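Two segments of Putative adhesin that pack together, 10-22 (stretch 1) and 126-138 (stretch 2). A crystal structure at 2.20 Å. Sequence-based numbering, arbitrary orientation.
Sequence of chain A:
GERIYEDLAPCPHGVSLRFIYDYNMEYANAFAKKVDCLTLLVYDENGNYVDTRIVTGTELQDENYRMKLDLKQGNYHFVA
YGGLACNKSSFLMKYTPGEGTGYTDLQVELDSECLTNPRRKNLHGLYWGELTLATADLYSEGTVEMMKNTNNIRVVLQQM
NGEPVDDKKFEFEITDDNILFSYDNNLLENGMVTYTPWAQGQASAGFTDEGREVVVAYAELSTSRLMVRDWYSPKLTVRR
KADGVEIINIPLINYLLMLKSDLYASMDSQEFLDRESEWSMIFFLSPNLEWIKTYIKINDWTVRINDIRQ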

# COMPACT_ATOMS: atom_id res chain seq x y z
N PRO A 10 41.26 10.76 13.95
CA PRO A 10 40.42 11.95 14.08
C PRO A 10 38.99 11.53 14.42
O PRO A 10 38.62 10.36 14.31
CB PRO A 10 40.50 12.60 12.69
CG PRO A 10 40.62 11.43 11.77
CD PRO A 10 41.59 10.52 12.52
N CYS A 11 38.20 12.49 14.82
CA CYS A 11 36.83 12.34 15.23
C CYS A 11 35.99 11.48 14.26
O CYS A 11 36.06 11.75 13.06
CB CYS A 11 36.24 13.73 15.38
SG CYS A 11 34.60 13.75 16.11
N PRO A 12 35.16 10.51 14.75
CA PRO A 12 34.25 9.78 13.84
C PRO A 12 33.36 10.75 13.03
O PRO A 12 33.00 11.83 13.50
CB PRO A 12 33.40 8.92 14.79
CG PRO A 12 34.21 8.79 16.01
CD PRO A 12 34.95 10.08 16.14
N HIS A 13 33.06 10.38 11.80
CA HIS A 13 32.32 11.25 10.91
C HIS A 13 31.26 10.48 10.10
O HIS A 13 31.52 9.37 9.63
CB HIS A 13 33.33 11.93 9.97
CG HIS A 13 32.77 13.10 9.23
ND1 HIS A 13 32.80 14.36 9.78
CD2 HIS A 13 32.21 13.17 8.01
CE1 HIS A 13 32.26 15.16 8.88
NE2 HIS A 13 31.88 14.48 7.80
N GLY A 14 30.08 11.07 9.96
CA GLY A 14 29.00 10.48 9.17
C GLY A 14 27.60 10.94 9.50
O GLY A 14 27.37 12.12 9.79
N VAL A 15 26.65 10.01 9.42
CA VAL A 15 25.24 10.27 9.70
C VAL A 15 24.72 9.25 10.68
O VAL A 15 25.31 8.19 10.85
CB VAL A 15 24.35 10.30 8.42
CG1 VAL A 15 24.77 11.42 7.45
CG2 VAL A 15 24.33 8.94 7.72
N SER A 16 23.59 9.59 11.31
CA SER A 16 22.83 8.77 12.24
C SER A 16 21.38 8.90 11.81
O SER A 16 20.77 9.96 11.96
CB SER A 16 23.06 9.21 13.68
OG SER A 16 22.19 8.48 14.53
N LEU A 17 20.83 7.85 11.24
CA LEU A 17 19.48 7.91 10.69
C LEU A 17 18.43 7.29 11.54
O LEU A 17 18.59 6.17 12.01
CB LEU A 17 19.44 7.27 9.29
CG LEU A 17 20.41 7.82 8.26
CD1 LEU A 17 20.27 7.07 6.95
CD2 LEU A 17 20.21 9.31 8.06
N ARG A 18 17.31 8.01 11.67
CA ARG A 18 16.07 7.56 12.32
C ARG A 18 15.09 7.24 11.19
O ARG A 18 15.11 7.90 10.14
CB ARG A 18 15.51 8.64 13.27
CG ARG A 18 14.18 8.26 13.95
CD ARG A 18 13.71 9.28 14.97
NE ARG A 18 12.58 8.77 15.74
CZ ARG A 18 11.44 9.43 15.96
NH1 ARG A 18 11.28 10.66 15.48
NH2 ARG A 18 10.46 8.87 16.66
N PHE A 19 14.30 6.18 11.36
CA PHE A 19 13.31 5.77 10.37
C PHE A 19 11.92 5.83 10.99
O PHE A 19 11.68 5.22 12.03
CB PHE A 19 13.63 4.38 9.82
CG PHE A 19 14.99 4.29 9.19
CD1 PHE A 19 16.11 3.98 9.96
CD2 PHE A 19 15.17 4.53 7.83
CE1 PHE A 19 17.39 3.93 9.38
CE2 PHE A 19 16.44 4.47 7.26
CZ PHE A 19 17.54 4.18 8.04
N ILE A 20 11.03 6.64 10.41
CA ILE A 20 9.66 6.77 10.95
C ILE A 20 8.61 6.46 9.87
O ILE A 20 8.89 6.61 8.68
CB ILE A 20 9.39 8.14 11.64
CG1 ILE A 20 9.22 9.29 10.64
CG2 ILE A 20 10.47 8.46 12.69
CD1 ILE A 20 8.50 10.53 11.19
N TYR A 21 7.42 6.01 10.31
CA TYR A 21 6.25 5.79 9.46
C TYR A 21 5.05 6.41 10.20
O TYR A 21 4.36 5.75 10.97
CB TYR A 21 6.04 4.30 9.07
CG TYR A 21 4.65 3.97 8.55
CD1 TYR A 21 4.11 4.64 7.45
CD2 TYR A 21 3.84 3.04 9.21
CE1 TYR A 21 2.80 4.38 7.01
CE2 TYR A 21 2.54 2.76 8.76
CZ TYR A 21 2.04 3.42 7.65
OH TYR A 21 0.76 3.12 7.22
N ASP A 22 4.87 7.72 10.01
CA ASP A 22 3.76 8.48 10.59
C ASP A 22 2.76 8.92 9.46
O ASP A 22 1.75 9.53 9.77
CB ASP A 22 4.26 9.68 11.45
CG ASP A 22 4.80 10.90 10.74
OD1 ASP A 22 4.64 11.00 9.50
OD2 ASP A 22 5.33 11.80 11.42
N LEU A 126 4.84 -2.76 1.81
CA LEU A 126 5.96 -2.13 1.11
C LEU A 126 6.01 -0.69 1.56
O LEU A 126 5.00 0.01 1.51
CB LEU A 126 5.86 -2.27 -0.43
CG LEU A 126 7.03 -1.65 -1.22
CD1 LEU A 126 8.32 -2.46 -1.00
CD2 LEU A 126 6.69 -1.54 -2.69
N TYR A 127 7.17 -0.27 2.07
CA TYR A 127 7.38 1.08 2.60
C TYR A 127 8.53 1.76 1.88
O TYR A 127 9.43 1.10 1.39
CB TYR A 127 7.62 1.05 4.13
CG TYR A 127 6.46 0.44 4.90
CD1 TYR A 127 6.33 -0.94 5.03
CD2 TYR A 127 5.51 1.25 5.52
CE1 TYR A 127 5.26 -1.51 5.71
CE2 TYR A 127 4.47 0.69 6.26
CZ TYR A 127 4.33 -0.69 6.34
OH TYR A 127 3.29 -1.26 7.04
N TRP A 128 8.44 3.09 1.76
CA TRP A 128 9.44 3.88 1.05
C TRP A 128 9.56 5.26 1.64
O TRP A 128 8.57 5.87 2.02
CB TRP A 128 9.09 3.98 -0.45
CG TRP A 128 10.03 4.83 -1.25
CD1 TRP A 128 11.20 4.44 -1.83
CD2 TRP A 128 9.92 6.24 -1.48
NE1 TRP A 128 11.81 5.51 -2.44
CE2 TRP A 128 11.04 6.63 -2.24
CE3 TRP A 128 8.96 7.21 -1.14
CZ2 TRP A 128 11.23 7.94 -2.68
CZ3 TRP A 128 9.15 8.52 -1.57
CH2 TRP A 128 10.27 8.87 -2.33
N GLY A 129 10.79 5.77 1.62
CA GLY A 129 11.14 7.13 2.01
C GLY A 129 12.54 7.46 1.53
O GLY A 129 13.33 6.56 1.24
N GLU A 130 12.87 8.75 1.48
CA GLU A 130 14.21 9.21 1.09
C GLU A 130 14.59 10.50 1.84
O GLU A 130 13.72 11.21 2.35
CB GLU A 130 14.33 9.40 -0.43
CG GLU A 130 13.36 10.41 -1.02
CD GLU A 130 13.51 10.71 -2.49
OE1 GLU A 130 14.23 9.95 -3.18
OE2 GLU A 130 12.93 11.72 -2.96
N LEU A 131 15.90 10.80 1.89
CA LEU A 131 16.43 11.95 2.58
C LEU A 131 17.81 12.35 2.04
O LEU A 131 18.64 11.48 1.78
CB LEU A 131 16.53 11.62 4.10
CG LEU A 131 17.00 12.74 5.04
CD1 LEU A 131 15.88 13.70 5.34
CD2 LEU A 131 17.58 12.16 6.33
N THR A 132 18.04 13.66 1.88
CA THR A 132 19.34 14.22 1.51
C THR A 132 19.92 14.80 2.81
O THR A 132 19.21 15.53 3.52
CB THR A 132 19.28 15.25 0.37
OG1 THR A 132 18.68 14.64 -0.76
CG2 THR A 132 20.64 15.73 -0.05
N LEU A 133 21.15 14.41 3.15
CA LEU A 133 21.73 14.86 4.41
C LEU A 133 23.25 14.91 4.32
O LEU A 133 23.89 13.98 3.80
CB LEU A 133 21.25 13.92 5.57
CG LEU A 133 21.86 14.06 6.97
CD1 LEU A 133 21.46 15.40 7.65
CD2 LEU A 133 21.42 12.91 7.86
N ALA A 134 23.82 16.04 4.79
CA ALA A 134 25.26 16.23 4.84
C ALA A 134 25.78 15.58 6.13
O ALA A 134 25.09 15.57 7.16
CB ALA A 134 25.62 17.71 4.80
N THR A 135 26.98 15.01 6.06
CA THR A 135 27.62 14.37 7.20
C THR A 135 28.14 15.40 8.18
O THR A 135 28.34 16.56 7.82
CB THR A 135 28.79 13.50 6.73
OG1 THR A 135 29.75 14.34 6.07
CG2 THR A 135 28.35 12.35 5.84
N ALA A 136 28.40 14.97 9.41
CA ALA A 136 28.97 15.82 10.44
C ALA A 136 29.93 15.02 11.31
O ALA A 136 29.90 13.78 11.29
CB ALA A 136 27.87 16.44 11.29
N ASP A 137 30.81 15.73 12.03
CA ASP A 137 31.66 15.14 13.04
C ASP A 137 30.75 14.62 14.15
O ASP A 137 29.83 15.34 14.55
CB ASP A 137 32.65 16.17 13.59
CG ASP A 137 33.83 16.44 12.68
OD1 ASP A 137 34.15 15.57 11.84
OD2 ASP A 137 34.46 17.52 12.84
N LEU A 138 30.94 13.36 14.56
CA LEU A 138 30.14 12.68 15.58
C LEU A 138 28.67 12.49 15.14
O LEU A 138 27.75 12.48 15.98
CB LEU A 138 30.21 13.41 16.93
CG LEU A 138 30.65 12.56 18.11
CD1 LEU A 138 31.95 11.81 17.82
CD2 LEU A 138 30.76 13.41 19.34

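Two β-segments can be held together by side chains alone at one end and by backbone pairing at the other, and these two stretches of a putative adhesin illustrate the change. Strands 15-20 and 127-134 run roughly antiparallel, at 151°, with axes no closer than 8.8 Å, too far apart for main-chain hydrogen bonds.

Tyr-127 opens the contact. Its ring edge meets the face of the Tyr-21 ring, with planes at 72° and CE2 of Tyr-127 3.8 Å from CE2 of Tyr-21, so two buried aromatic rings fill the gap between the strands. Alternation in the strand then directs every second residue inward: Gly-129 offers no side chain, whereas Leu-131 and Leu-133 point toward stretch 1. Leu-131 CD2 lies 4.2 Å from Leu-17 CD2; Leu-133 CD2 approaches Leu-17 CD2 at 3.8 Å and Val-15 CG1 at 3.7 Å. Branched aliphatic side chains suit this apolar layer, while Thr-132, between the two leucines, is exposed.

At Thr-135 the character changes. Its OG1 hydrogen-bonds His-13 NE2 at 2.7 Å, and its CG2 lies 4.0 Å from Val-15 CG1, so one small residue serves both polar and apolar neighbours. Ala-136 pairs with Gly-14 through two backbone hydrogen bonds, Gly-14 N to Ala-136 O (3.0 Å) and Ala-136 N to Gly-14 O (3.1 Å). The backbone angles of Gly-14 themselves call for glycine, since a CB would jam against the preceding carbonyl.

Asp-137 sits on the same sheet face as His-13 and accepts a hydrogen bond from its ND1 at OD1 (2.7 Å). The imidazole thus uses both nitrogens, bridging Thr-135 and Asp-137 while one ring face covers the Ala-136 carbonyl carbon. Finally, Leu-138 N donates to Pro-12 O (2.8 Å), and Leu-138 CD1 reaches back to Cys-11 SG (3.7 Å) and Pro-12 CD (3.8 Å).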